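Local coordinates for archaeosine synthase (Pyrobaculum calidifontis, PDB 5K0P), which converts the nitrile of preQ0 in the D-loop of archaeal tRNA to the formamidine of archaeosine, using free ammonium, the last step in making this modified nucleoside, at residues D28-R39 / V77-S88. Residues are numbered along the deposited sequence; the frame is centred on the assembly and turned at random.
Sequences DSFEVSVEYIPR and VNPPYVKVTVKS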
ATOM      1  N   ASP A  28      -4.827  -2.098  27.626  1.00 28.35           N
ATOM      2  CA  ASP A  28      -5.078  -3.054  26.588  1.00 32.48           C
ATOM      3  C   ASP A  28      -5.789  -2.215  25.528  1.00 27.47           C
ATOM      4  O   ASP A  28      -7.006  -2.003  25.582  1.00 24.78           O
ATOM      5  CB  ASP A  28      -5.972  -4.153  27.180  1.00 34.90           C
ATOM      6  CG  ASP A  28      -5.898  -5.479  26.415  1.00 39.04           C
ATOM      7  OD1 ASP A  28      -5.181  -5.537  25.413  1.00 44.40           O
ATOM      8  OD2 ASP A  28      -6.594  -6.455  26.805  1.00 37.85           O
ATOM      9  N   SER A  29      -5.010  -1.751  24.573  1.00 23.12           N
ATOM     10  CA  SER A  29      -5.490  -0.894  23.512  1.00 23.72           C
ATOM     11  C   SER A  29      -6.215  -1.705  22.398  1.00 21.30           C
ATOM     12  O   SER A  29      -5.937  -2.835  22.220  1.00 22.60           O
ATOM     13  CB  SER A  29      -4.281  -0.080  23.051  1.00 26.90           C
ATOM     14  OG  SER A  29      -4.606   0.687  21.909  1.00 42.49           O
ATOM     15  N   PHE A  30      -7.260  -1.184  21.784  1.00 21.11           N
ATOM     16  CA  PHE A  30      -8.002  -1.861  20.761  1.00 20.61           C
ATOM     17  C   PHE A  30      -8.551  -0.978  19.674  1.00 22.57           C
ATOM     18  O   PHE A  30      -8.688   0.229  19.844  1.00 22.21           O
ATOM     19  CB  PHE A  30      -9.139  -2.763  21.327  1.00 23.29           C
ATOM     20  CG  PHE A  30     -10.208  -2.064  22.111  1.00 20.35           C
ATOM     21  CD1 PHE A  30     -11.272  -1.544  21.506  1.00 20.86           C
ATOM     22  CD2 PHE A  30     -10.106  -1.947  23.491  1.00 21.22           C
ATOM     23  CE1 PHE A  30     -12.281  -0.916  22.220  1.00 23.48           C
ATOM     24  CE2 PHE A  30     -11.049  -1.310  24.240  1.00 21.35           C
ATOM     25  CZ  PHE A  30     -12.189  -0.787  23.612  1.00 21.14           C
ATOM     26  N   GLU A  31      -8.879  -1.630  18.543  1.00 19.16           N
ATOM     27  CA  GLU A  31      -9.713  -1.052  17.565  1.00 19.56           C
ATOM     28  C   GLU A  31     -11.074  -1.802  17.570  1.00 17.39           C
ATOM     29  O   GLU A  31     -11.133  -2.998  17.548  1.00 19.97           O
ATOM     30  CB  GLU A  31      -8.967  -1.143  16.193  1.00 23.14           C
ATOM     31  CG  GLU A  31      -9.761  -0.379  15.143  1.00 28.90           C
ATOM     32  CD  GLU A  31      -9.395  -0.737  13.714  1.00 36.70           C
ATOM     33  OE1 GLU A  31      -9.803  -1.861  13.210  1.00 41.37           O
ATOM     34  OE2 GLU A  31      -8.744   0.145  13.102  1.00 39.08           O
ATOM     35  N   VAL A  32     -12.164  -1.077  17.560  1.00 15.42           N
ATOM     36  CA  VAL A  32     -13.487  -1.676  17.553  1.00 17.26           C
ATOM     37  C   VAL A  32     -14.267  -1.225  16.352  1.00 19.84           C
ATOM     38  O   VAL A  32     -14.247  -0.020  16.000  1.00 20.41           O
ATOM     39  CB  VAL A  32     -14.229  -1.418  18.865  1.00 20.96           C
ATOM     40  CG1 VAL A  32     -14.410   0.084  19.173  1.00 22.28           C
ATOM     41  CG2 VAL A  32     -15.616  -2.089  18.844  1.00 24.85           C
ATOM     42  N   SER A  33     -14.909  -2.190  15.707  1.00 21.00           N
ATOM     43  CA  SER A  33     -15.763  -1.961  14.503  1.00 23.22           C
ATOM     44  C   SER A  33     -17.155  -2.444  14.888  1.00 25.58           C
ATOM     45  O   SER A  33     -17.263  -3.533  15.401  1.00 25.90           O
ATOM     46  CB  SER A  33     -15.263  -2.773  13.303  1.00 25.73           C
ATOM     47  OG  SER A  33     -14.026  -2.267  12.903  1.00 28.56           O
ATOM     48  N   VAL A  34     -18.183  -1.615  14.682  1.00 24.83           N
ATOM     49  CA  VAL A  34     -19.562  -2.062  14.843  1.00 24.63           C
ATOM     50  C   VAL A  34     -20.318  -1.845  13.566  1.00 25.37           C
ATOM     51  O   VAL A  34     -20.221  -0.772  12.901  1.00 26.64           O
ATOM     52  CB  VAL A  34     -20.207  -1.356  16.041  1.00 24.74           C
ATOM     53  CG1 VAL A  34     -21.632  -1.777  16.279  1.00 23.92           C
ATOM     54  CG2 VAL A  34     -19.341  -1.608  17.256  1.00 25.73           C
ATOM     55  N   GLU A  35     -21.131  -2.835  13.219  1.00 24.03           N
ATOM     56  CA  GLU A  35     -21.973  -2.674  12.038  1.00 23.95           C
ATOM     57  C   GLU A  35     -23.348  -3.112  12.431  1.00 22.26           C
ATOM     58  O   GLU A  35     -23.481  -4.070  13.194  1.00 23.94           O
ATOM     59  CB  GLU A  35     -21.229  -3.374  10.921  1.00 30.92           C
ATOM     60  CG  GLU A  35     -21.901  -4.383  10.148  1.00 37.88           C
ATOM     61  CD  GLU A  35     -21.016  -5.135   9.151  1.00 40.00           C
ATOM     62  OE1 GLU A  35     -19.904  -4.670   8.722  1.00 34.87           O
ATOM     63  OE2 GLU A  35     -21.537  -6.220   8.807  1.00 41.32           O
ATOM     64  N   TYR A  36     -24.352  -2.345  12.056  1.00 20.31           N
ATOM     65  CA  TYR A  36     -25.741  -2.673  12.349  1.00 21.96           C
ATOM     66  C   TYR A  36     -26.777  -2.162  11.359  1.00 23.31           C
ATOM     67  O   TYR A  36     -26.524  -1.251  10.601  1.00 21.09           O
ATOM     68  CB  TYR A  36     -26.082  -2.166  13.783  1.00 23.23           C
ATOM     69  CG  TYR A  36     -26.294  -0.701  13.874  1.00 21.66           C
ATOM     70  CD1 TYR A  36     -25.220   0.141  13.905  1.00 18.74           C
ATOM     71  CD2 TYR A  36     -27.595  -0.156  13.893  1.00 25.18           C
ATOM     72  CE1 TYR A  36     -25.421   1.540  13.971  1.00 21.23           C
ATOM     73  CE2 TYR A  36     -27.811   1.242  13.960  1.00 22.80           C
ATOM     74  CZ  TYR A  36     -26.717   2.080  13.984  1.00 22.05           C
ATOM     75  OH  TYR A  36     -26.891   3.479  13.972  1.00 23.55           O
ATOM     76  N   ILE A  37     -27.968  -2.780  11.370  1.00 27.33           N
ATOM     77  CA  ILE A  37     -29.089  -2.315  10.557  1.00 28.36           C
ATOM     78  C   ILE A  37     -30.030  -1.577  11.455  1.00 31.79           C
ATOM     79  O   ILE A  37     -30.580  -2.190  12.402  1.00 34.73           O
ATOM     80  CB  ILE A  37     -29.849  -3.463   9.898  1.00 30.60           C
ATOM     81  CG1 ILE A  37     -28.904  -4.186   8.987  1.00 30.58           C
ATOM     82  CG2 ILE A  37     -31.089  -2.941   9.082  1.00 33.51           C
ATOM     83  CD1 ILE A  37     -29.491  -5.375   8.324  1.00 33.39           C
ATOM     84  N   PRO A  38     -30.253  -0.267  11.178  1.00 30.64           N
ATOM     85  CA  PRO A  38     -31.195   0.504  11.970  1.00 30.87           C
ATOM     86  C   PRO A  38     -32.592  -0.011  11.732  1.00 35.49           C
ATOM     87  O   PRO A  38     -32.883  -0.492  10.595  1.00 28.62           O
ATOM     88  CB  PRO A  38     -31.070   1.920  11.393  1.00 31.35           C
ATOM     89  CG  PRO A  38     -29.703   1.966  10.802  1.00 28.74           C
ATOM     90  CD  PRO A  38     -29.516   0.585  10.228  1.00 28.34           C
ATOM     91  N   ARG A  39     -33.419   0.060  12.811  1.00 36.95           N
ATOM     92  CA  ARG A  39     -34.873  -0.069  12.727  1.00 37.37           C
ATOM     93  C   ARG A  39     -35.532   1.116  13.434  1.00 39.07           C
ATOM     94  O   ARG A  39     -35.820   1.080  14.654  1.00 44.23           O
ATOM     95  CB  ARG A  39     -35.399  -1.396  13.325  1.00 39.85           C
ATOM     96  CG  ARG A  39     -36.930  -1.506  13.083  1.00 50.71           C
ATOM     97  CD  ARG A  39     -37.678  -2.533  13.941  1.00 64.28           C
ATOM     98  NE  ARG A  39     -37.393  -3.922  13.565  1.00 75.78           N
ATOM     99  CZ  ARG A  39     -36.618  -4.807  14.228  1.00 71.50           C
ATOM    100  NH1 ARG A  39     -36.464  -6.035  13.710  1.00 62.54           N
ATOM    101  NH2 ARG A  39     -35.991  -4.513  15.380  1.00 67.08           N
ATOM    102  N   VAL A  77     -30.652   0.616  20.572  1.00 30.16           N
ATOM    103  CA  VAL A  77     -31.462   0.772  19.339  1.00 31.25           C
ATOM    104  C   VAL A  77     -32.119  -0.451  18.795  1.00 32.07           C
ATOM    105  O   VAL A  77     -32.659  -0.370  17.723  1.00 29.61           O
ATOM    106  CB  VAL A  77     -30.670   1.447  18.180  1.00 27.90           C
ATOM    107  CG1 VAL A  77     -30.110   2.792  18.603  1.00 28.76           C
ATOM    108  CG2 VAL A  77     -29.509   0.582  17.725  1.00 35.33           C
ATOM    109  N   ASN A  78     -32.093  -1.567  19.513  1.00 34.15           N
ATOM    110  CA  ASN A  78     -32.780  -2.801  19.121  1.00 36.91           C
ATOM    111  C   ASN A  78     -32.745  -3.082  17.638  1.00 35.25           C
ATOM    112  O   ASN A  78     -33.804  -3.147  17.033  1.00 39.00           O
ATOM    113  CB  ASN A  78     -34.241  -2.771  19.623  1.00 42.01           C
ATOM    114  CG  ASN A  78     -34.328  -2.548  21.135  1.00 49.37           C
ATOM    115  OD1 ASN A  78     -34.495  -1.382  21.639  1.00 54.17           O
ATOM    116  ND2 ASN A  78     -34.166  -3.654  21.886  1.00 47.47           N
ATOM    117  N   PRO A  79     -31.531  -3.195  17.040  1.00 32.44           N
ATOM    118  CA  PRO A  79     -31.435  -3.370  15.605  1.00 32.73           C
ATOM    119  C   PRO A  79     -31.597  -4.828  15.282  1.00 32.56           C
ATOM    120  O   PRO A  79     -31.258  -5.624  16.111  1.00 32.04           O
ATOM    121  CB  PRO A  79     -30.004  -2.930  15.306  1.00 31.81           C
ATOM    122  CG  PRO A  79     -29.283  -3.265  16.510  1.00 32.50           C
ATOM    123  CD  PRO A  79     -30.198  -3.184  17.657  1.00 30.94           C
ATOM    124  N   PRO A  80     -32.138  -5.178  14.107  1.00 32.41           N
ATOM    125  CA  PRO A  80     -32.267  -6.605  13.753  1.00 35.35           C
ATOM    126  C   PRO A  80     -30.960  -7.321  13.452  1.00 34.76           C
ATOM    127  O   PRO A  80     -30.975  -8.555  13.323  1.00 33.82           O
ATOM    128  CB  PRO A  80     -33.069  -6.575  12.430  1.00 34.91           C
ATOM    129  CG  PRO A  80     -32.856  -5.221  11.874  1.00 33.22           C
ATOM    130  CD  PRO A  80     -32.773  -4.320  13.079  1.00 32.41           C
ATOM    131  N   TYR A  81     -29.877  -6.566  13.261  1.00 32.85           N
ATOM    132  CA  TYR A  81     -28.562  -7.134  13.023  1.00 31.37           C
ATOM    133  C   TYR A  81     -27.556  -6.174  13.634  1.00 25.71           C
ATOM    134  O   TYR A  81     -27.642  -4.961  13.433  1.00 24.22           O
ATOM    135  CB  TYR A  81     -28.224  -7.279  11.507  1.00 30.38           C
ATOM    136  CG  TYR A  81     -26.774  -7.615  11.218  1.00 31.09           C
ATOM    137  CD1 TYR A  81     -26.243  -8.813  11.592  1.00 30.22           C
ATOM    138  CD2 TYR A  81     -25.943  -6.709  10.557  1.00 31.55           C
ATOM    139  CE1 TYR A  81     -24.946  -9.134  11.340  1.00 31.33           C
ATOM    140  CE2 TYR A  81     -24.616  -7.008  10.294  1.00 29.53           C
ATOM    141  CZ  TYR A  81     -24.119  -8.214  10.709  1.00 28.38           C
ATOM    142  OH  TYR A  81     -22.798  -8.481  10.424  1.00 29.20           O
ATOM    143  N   VAL A  82     -26.609  -6.748  14.350  1.00 24.51           N
ATOM    144  CA  VAL A  82     -25.433  -6.038  14.934  1.00 25.66           C
ATOM    145  C   VAL A  82     -24.278  -6.982  14.977  1.00 23.30           C
ATOM    146  O   VAL A  82     -24.440  -8.164  15.371  1.00 29.29           O
ATOM    147  CB  VAL A  82     -25.611  -5.643  16.413  1.00 30.25           C
ATOM    148  CG1 VAL A  82     -24.525  -4.667  16.917  1.00 27.63           C
ATOM    149  CG2 VAL A  82     -26.854  -4.915  16.542  1.00 37.18           C
ATOM    150  N   LYS A  83     -23.108  -6.465  14.606  1.00 21.57           N
ATOM    151  CA  LYS A  83     -21.878  -7.155  14.763  1.00 22.30           C
ATOM    152  C   LYS A  83     -20.840  -6.203  15.308  1.00 20.56           C
ATOM    153  O   LYS A  83     -20.727  -5.063  14.845  1.00 22.11           O
ATOM    154  CB  LYS A  83     -21.414  -7.735  13.423  1.00 25.36           C
ATOM    155  CG  LYS A  83     -20.143  -8.520  13.527  1.00 26.49           C
ATOM    156  CD  LYS A  83     -19.788  -9.258  12.250  1.00 29.81           C
ATOM    157  CE  LYS A  83     -19.177  -8.293  11.227  1.00 38.83           C
ATOM    158  NZ  LYS A  83     -18.605  -8.965  10.015  1.00 48.45           N
ATOM    159  N   VAL A  84     -20.067  -6.715  16.277  1.00 20.43           N
ATOM    160  CA  VAL A  84     -19.012  -6.009  16.944  1.00 20.35           C
ATOM    161  C   VAL A  84     -17.714  -6.777  16.816  1.00 20.39           C
ATOM    162  O   VAL A  84     -17.676  -7.942  17.170  1.00 21.04           O
ATOM    163  CB  VAL A  84     -19.299  -5.885  18.439  1.00 21.15           C
ATOM    164  CG1 VAL A  84     -18.139  -5.164  19.146  1.00 20.57           C
ATOM    165  CG2 VAL A  84     -20.618  -5.162  18.687  1.00 22.89           C
ATOM    166  N   THR A  85     -16.636  -6.095  16.442  1.00 18.30           N
ATOM    167  CA  THR A  85     -15.386  -6.718  16.209  1.00 19.50           C
ATOM    168  C   THR A  85     -14.359  -5.897  16.936  1.00 19.01           C
ATOM    169  O   THR A  85     -14.277  -4.671  16.714  1.00 21.00           O
ATOM    170  CB  THR A  85     -14.980  -6.799  14.696  1.00 22.06           C
ATOM    171  OG1 THR A  85     -15.944  -7.608  13.933  1.00 23.99           O
ATOM    172  CG2 THR A  85     -13.629  -7.520  14.609  1.00 21.29           C
ATOM    173  N   VAL A  86     -13.646  -6.576  17.849  1.00 19.27           N
ATOM    174  CA  VAL A  86     -12.600  -5.970  18.680  1.00 20.09           C
ATOM    175  C   VAL A  86     -11.271  -6.574  18.307  1.00 19.14           C
ATOM    176  O   VAL A  86     -11.146  -7.787  18.418  1.00 21.40           O
ATOM    177  CB  VAL A  86     -12.899  -6.185  20.176  1.00 19.85           C
ATOM    178  CG1 VAL A  86     -11.778  -5.632  21.027  1.00 20.48           C
ATOM    179  CG2 VAL A  86     -14.264  -5.623  20.528  1.00 20.54           C
ATOM    180  N   LYS A  87     -10.309  -5.723  17.883  1.00 18.84           N
ATOM    181  CA  LYS A  87      -8.998  -6.136  17.382  1.00 22.03           C
ATOM    182  C   LYS A  87      -7.965  -5.577  18.327  1.00 22.04           C
ATOM    183  O   LYS A  87      -8.002  -4.395  18.609  1.00 19.02           O
ATOM    184  CB  LYS A  87      -8.688  -5.590  15.924  1.00 25.18           C
ATOM    185  CG  LYS A  87      -9.798  -5.909  14.925  1.00 28.02           C
ATOM    186  CD  LYS A  87      -9.512  -5.570  13.423  1.00 33.75           C
ATOM    187  CE  LYS A  87     -10.747  -5.878  12.554  1.00 35.03           C
ATOM    188  NZ  LYS A  87     -10.488  -5.488  11.135  1.00 39.79           N
ATOM    189  N   SER A  88      -7.102  -6.431  18.866  1.00 22.07           N
ATOM    190  CA  SER A  88      -6.038  -6.040  19.714  1.00 23.03           C
ATOM    191  C   SER A  88      -4.845  -6.961  19.476  1.00 26.80           C
ATOM    192  O   SER A  88      -4.904  -7.899  18.622  1.00 22.57           O
ATOM    193  CB  SER A  88      -6.484  -6.078  21.186  1.00 25.11           C
ATOM    194  OG  SER A  88      -7.210  -7.284  21.445  1.00 27.51           O
TER
HETATM  195  O   HOH W   1     -17.974  -5.662  13.190  1.00 23.11           O
HETATM  196  O   HOH W   2     -32.251   0.539  15.110  1.00 39.16           O
HETATM  197  O   HOH W   3     -35.352  -0.660  16.680  1.00 47.51           O
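Glu31, Ser33 and Glu35 pair with Lys87, Thr85 and Lys83 through reciprocal backbone hydrogen bonds, joining the two central antiparallel strands of the tunnel-fold (T-fold) subunit's four-stranded sheet. Between these hydrogen-bonded pairs, Val32, Val34 and Tyr36 sit opposite Val86, Val84 and Val82. Their side chains form an apolar face, where Val34 CG2 lies alongside Val84 CG2 at 4.0 Å. On the other face, Tyr81 crosses Glu35 with ring and carboxylate planes 53° apart. Tyr81 OH donates a hydrogen bond to Glu35 OE2 (3.1 Å), meeting it on the anti side and 33° out of the carboxylate plane, while Glu35 OE1 forms a salt bridge with Arg12 on strand 10-20. Tyr81 has CG anti to the backbone N (chi1 169°), which brings the edge of its ring to Glu35, with Tyr81 CE2 3.8 Å from Glu35 CG. With an alanine here, Glu35 OE2 would probably lose this donor and its chain the ring edge beside it. At one end of the pairing, Phe30 packs on Val86, and Ser88 OG hydrogen-bonds to His62 ND1; His62 and Asp28, the probable proton donor/acceptor, belong to the substrate site shared by two adjacent subunits. At the other end, the Tyr36 side chain crosses Pro79 at about a right angle, and its OH hydrogen-bonds to Leu43 N. Beyond it, Pro80 CD lies over one face of the Arg39 guanidinium, 4.0 Å from Arg39 CZ.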